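Local coordinates for probable hydrolase (Pseudomonas aeruginosa, PDB 3OM8), which is a probable hydrolase of the alpha/beta hydrolase fold, perhaps acting as a 3-oxoadipate enol-lactonase, at residues B[122-130]-B[221-230]. Residues are numbered along the deposited sequence; the frame is centred on the assembly and turned at random.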
loop_
_atom_site.group_PDB
_atom_site.type_symbol
_atom_site.label_atom_id
_atom_site.label_comp_id
_atom_site.label_asym_id
_atom_site.label_seq_id
_atom_site.Cartn_x
_atom_site.Cartn_y
_atom_site.Cartn_z
ATOM N N VAL B 122 -12.408 -8.492 -5.788
ATOM C CA VAL B 122 -11.544 -8.264 -4.634
ATOM C C VAL B 122 -10.682 -9.504 -4.373
ATOM O O VAL B 122 -11.179 -10.635 -4.373
ATOM C CB VAL B 122 -12.344 -7.909 -3.375
ATOM C CG1 VAL B 122 -11.402 -7.493 -2.245
ATOM C CG2 VAL B 122 -13.338 -6.777 -3.679
ATOM N N LEU B 123 -9.388 -9.276 -4.174
ATOM C CA LEU B 123 -8.419 -10.336 -3.966
ATOM C C LEU B 123 -7.708 -10.076 -2.651
ATOM O O LEU B 123 -6.887 -9.165 -2.562
ATOM C CB LEU B 123 -7.405 -10.318 -5.104
ATOM C CG LEU B 123 -8.016 -10.384 -6.501
ATOM C CD1 LEU B 123 -6.945 -10.255 -7.575
ATOM C CD2 LEU B 123 -8.795 -11.683 -6.668
ATOM N N ALA B 124 -8.026 -10.860 -1.627
ATOM C CA ALA B 124 -7.458 -10.640 -0.301
ATOM C C ALA B 124 -6.381 -11.668 0.026
ATOM O O ALA B 124 -6.570 -12.863 -0.196
ATOM C CB ALA B 124 -8.551 -10.674 0.756
ATOM N N ASN B 125 -5.258 -11.198 0.561
ATOM C CA ASN B 125 -4.192 -12.076 1.010
ATOM C C ASN B 125 -4.021 -13.247 0.046
ATOM O O ASN B 125 -4.254 -14.409 0.401
ATOM C CB ASN B 125 -4.515 -12.601 2.408
ATOM C CG ASN B 125 -4.642 -11.489 3.441
ATOM O OD1 ASN B 125 -3.670 -11.139 4.108
ATOM N ND2 ASN B 125 -5.851 -10.952 3.595
ATOM N N THR B 126 -3.639 -12.931 -1.183
ATOM C CA THR B 126 -3.550 -13.937 -2.218
ATOM C C THR B 126 -2.307 -13.734 -3.066
ATOM O O THR B 126 -1.439 -12.917 -2.744
ATOM C CB THR B 126 -4.802 -13.944 -3.114
ATOM O OG1 THR B 126 -4.794 -15.124 -3.934
ATOM C CG2 THR B 126 -4.832 -12.707 -4.004
ATOM N N SER B 127 -2.231 -14.482 -4.159
ATOM C CA SER B 127 -1.036 -14.493 -4.974
ATOM C C SER B 127 -1.334 -15.053 -6.353
ATOM O O SER B 127 -2.316 -15.769 -6.544
ATOM C CB SER B 127 0.043 -15.323 -4.282
ATOM O OG SER B 127 1.084 -15.653 -5.176
ATOM N N ALA B 128 -0.481 -14.716 -7.312
ATOM C CA ALA B 128 -0.593 -15.248 -8.661
ATOM C C ALA B 128 0.381 -16.402 -8.879
ATOM O O ALA B 128 0.352 -17.054 -9.919
ATOM C CB ALA B 128 -0.347 -14.159 -9.681
ATOM N N TRP B 129 1.246 -16.650 -7.901
ATOM C CA TRP B 129 2.244 -17.706 -8.034
ATOM C C TRP B 129 2.927 -17.992 -6.710
ATOM O O TRP B 129 3.618 -17.136 -6.162
ATOM C CB TRP B 129 3.284 -17.353 -9.097
ATOM C CG TRP B 129 4.464 -18.293 -9.133
ATOM C CD1 TRP B 129 4.491 -19.564 -9.639
ATOM C CD2 TRP B 129 5.789 -18.024 -8.650
ATOM N NE1 TRP B 129 5.750 -20.096 -9.500
ATOM C CE2 TRP B 129 6.564 -19.172 -8.898
ATOM C CE3 TRP B 129 6.395 -16.921 -8.037
ATOM C CZ2 TRP B 129 7.914 -19.252 -8.549
ATOM C CZ3 TRP B 129 7.733 -16.999 -7.694
ATOM C CH2 TRP B 129 8.477 -18.158 -7.947
ATOM N N LEU B 130 2.735 -19.212 -6.212
ATOM C CA LEU B 130 3.251 -19.601 -4.907
ATOM C C LEU B 130 4.356 -20.661 -4.983
ATOM O O LEU B 130 4.624 -21.351 -4.004
ATOM C CB LEU B 130 2.100 -20.062 -4.005
ATOM C CG LEU B 130 1.115 -18.941 -3.644
ATOM C CD1 LEU B 130 -0.137 -19.478 -2.966
ATOM C CD2 LEU B 130 1.796 -17.932 -2.749
ATOM N N VAL B 221 2.422 -16.662 4.221
ATOM C CA VAL B 221 1.750 -17.522 3.253
ATOM C C VAL B 221 1.710 -16.846 1.874
ATOM O O VAL B 221 2.352 -17.295 0.926
ATOM C CB VAL B 221 0.321 -17.858 3.712
ATOM C CG1 VAL B 221 -0.359 -18.774 2.706
ATOM C CG2 VAL B 221 0.346 -18.503 5.088
ATOM N N THR B 222 0.955 -15.754 1.776
ATOM C CA THR B 222 0.901 -14.950 0.561
ATOM C C THR B 222 1.538 -13.589 0.854
ATOM O O THR B 222 0.868 -12.668 1.334
ATOM C CB THR B 222 -0.548 -14.758 0.080
ATOM O OG1 THR B 222 -1.383 -14.461 1.204
ATOM C CG2 THR B 222 -1.069 -16.025 -0.578
ATOM N N ALA B 223 2.835 -13.480 0.579
ATOM C CA ALA B 223 3.612 -12.304 0.934
ATOM C C ALA B 223 3.023 -11.005 0.367
ATOM O O ALA B 223 2.404 -10.991 -0.702
ATOM C CB ALA B 223 5.050 -12.484 0.489
ATOM N N ALA B 224 3.212 -9.911 1.092
ATOM C CA ALA B 224 2.729 -8.624 0.615
ATOM C C ALA B 224 3.180 -8.370 -0.825
ATOM O O ALA B 224 2.384 -7.955 -1.656
ATOM C CB ALA B 224 3.178 -7.497 1.543
ATOM N N SER B 225 4.445 -8.648 -1.131
ATOM C CA SER B 225 4.963 -8.389 -2.473
ATOM C C SER B 225 4.164 -9.120 -3.556
ATOM O O SER B 225 4.086 -8.658 -4.701
ATOM C CB SER B 225 6.436 -8.775 -2.566
ATOM O OG SER B 225 6.602 -10.179 -2.413
ATOM N N HIS B 226 3.570 -10.255 -3.191
ATOM C CA HIS B 226 2.746 -11.033 -4.119
ATOM C C HIS B 226 1.531 -10.245 -4.564
ATOM O O HIS B 226 1.200 -10.196 -5.749
ATOM C CB HIS B 226 2.258 -12.316 -3.456
ATOM C CG HIS B 226 3.298 -13.387 -3.375
ATOM N ND1 HIS B 226 4.577 -13.153 -2.918
ATOM C CD2 HIS B 226 3.244 -14.700 -3.679
ATOM C CE1 HIS B 226 5.269 -14.277 -2.953
ATOM N NE2 HIS B 226 4.480 -15.230 -3.410
ATOM N N GLY B 227 0.855 -9.640 -3.600
ATOM C CA GLY B 227 -0.333 -8.871 -3.911
ATOM C C GLY B 227 0.029 -7.545 -4.586
ATOM O O GLY B 227 -0.733 -7.039 -5.410
ATOM N N GLU B 228 1.188 -6.989 -4.240
ATOM C CA GLU B 228 1.666 -5.779 -4.919
ATOM C C GLU B 228 1.902 -6.094 -6.383
ATOM O O GLU B 228 1.597 -5.282 -7.248
ATOM C CB GLU B 228 2.952 -5.242 -4.294
ATOM C CG GLU B 228 2.796 -4.815 -2.852
ATOM C CD GLU B 228 4.123 -4.527 -2.180
ATOM O OE1 GLU B 228 4.115 -4.142 -0.990
ATOM O OE2 GLU B 228 5.175 -4.683 -2.835
ATOM N N LEU B 229 2.439 -7.283 -6.654
ATOM C CA LEU B 229 2.712 -7.687 -8.025
ATOM C C LEU B 229 1.411 -7.796 -8.806
ATOM O O LEU B 229 1.361 -7.462 -9.983
ATOM C CB LEU B 229 3.459 -9.020 -8.070
ATOM C CG LEU B 229 3.669 -9.593 -9.477
ATOM C CD1 LEU B 229 4.494 -8.612 -10.310
ATOM C CD2 LEU B 229 4.331 -10.987 -9.455
ATOM N N ILE B 230 0.359 -8.275 -8.146
ATOM C CA ILE B 230 -0.953 -8.360 -8.770
ATOM C C ILE B 230 -1.525 -6.973 -9.082
ATOM O O ILE B 230 -1.940 -6.713 -10.211
ATOM C CB ILE B 230 -1.954 -9.118 -7.892
ATOM C CG1 ILE B 230 -1.583 -10.607 -7.814
ATOM C CG2 ILE B 230 -3.358 -8.959 -8.448
ATOM C CD1 ILE B 230 -2.416 -11.387 -6.828
HETATM O O HOH W 1 -0.554 -10.887 -0.905
HETATM O O HOH W 2 1.538 -12.779 -7.280
#
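The loop that leaves strand 118-124 runs along the start of helix 224-233, with the CA atoms of T126 and T222 5.3 Å apart and those of S127 and H226 5.2 Å. Two waters join the backbones: one lies within hydrogen-bonding reach of T126 O (2.9 Å) and of A223 O (3.0 Å) at the helix N-cap position, while the other accepts from A128 N (2.8 Å) and donates to H226 O. T222 fits its place by being two-faced. With OG1 set between its backbone N and carbonyl carbon (chi1 43°), its methyl CG2 lies against T126, 3.6 Å from T126 CA, and OG1 is hydrogen-bonded to D219. One turn into the helix, the H226 ring meets the S127 side chain, whose CB lies at the ring edge, in plane, and L130 CD2 approaches the ring obliquely. Further along, I230 extends CD1 across T126 CG2 at about a right angle (3.9 Å), while its other branch, CG2, reaches L123 CD1; a branched aliphatic residue can thus serve strand and loop together. On the far side of the loop, T126 OG1 is hydrogen-bonded to S101 O. S101, H246 and D219 are placed as in a Ser-His-Asp triad, consistent with the family, S101 on a probable nucleophile elbow, so the hydrogen bonds from T126 to S101 and from T222 to D219 probably help position the presumed nucleophile and acid.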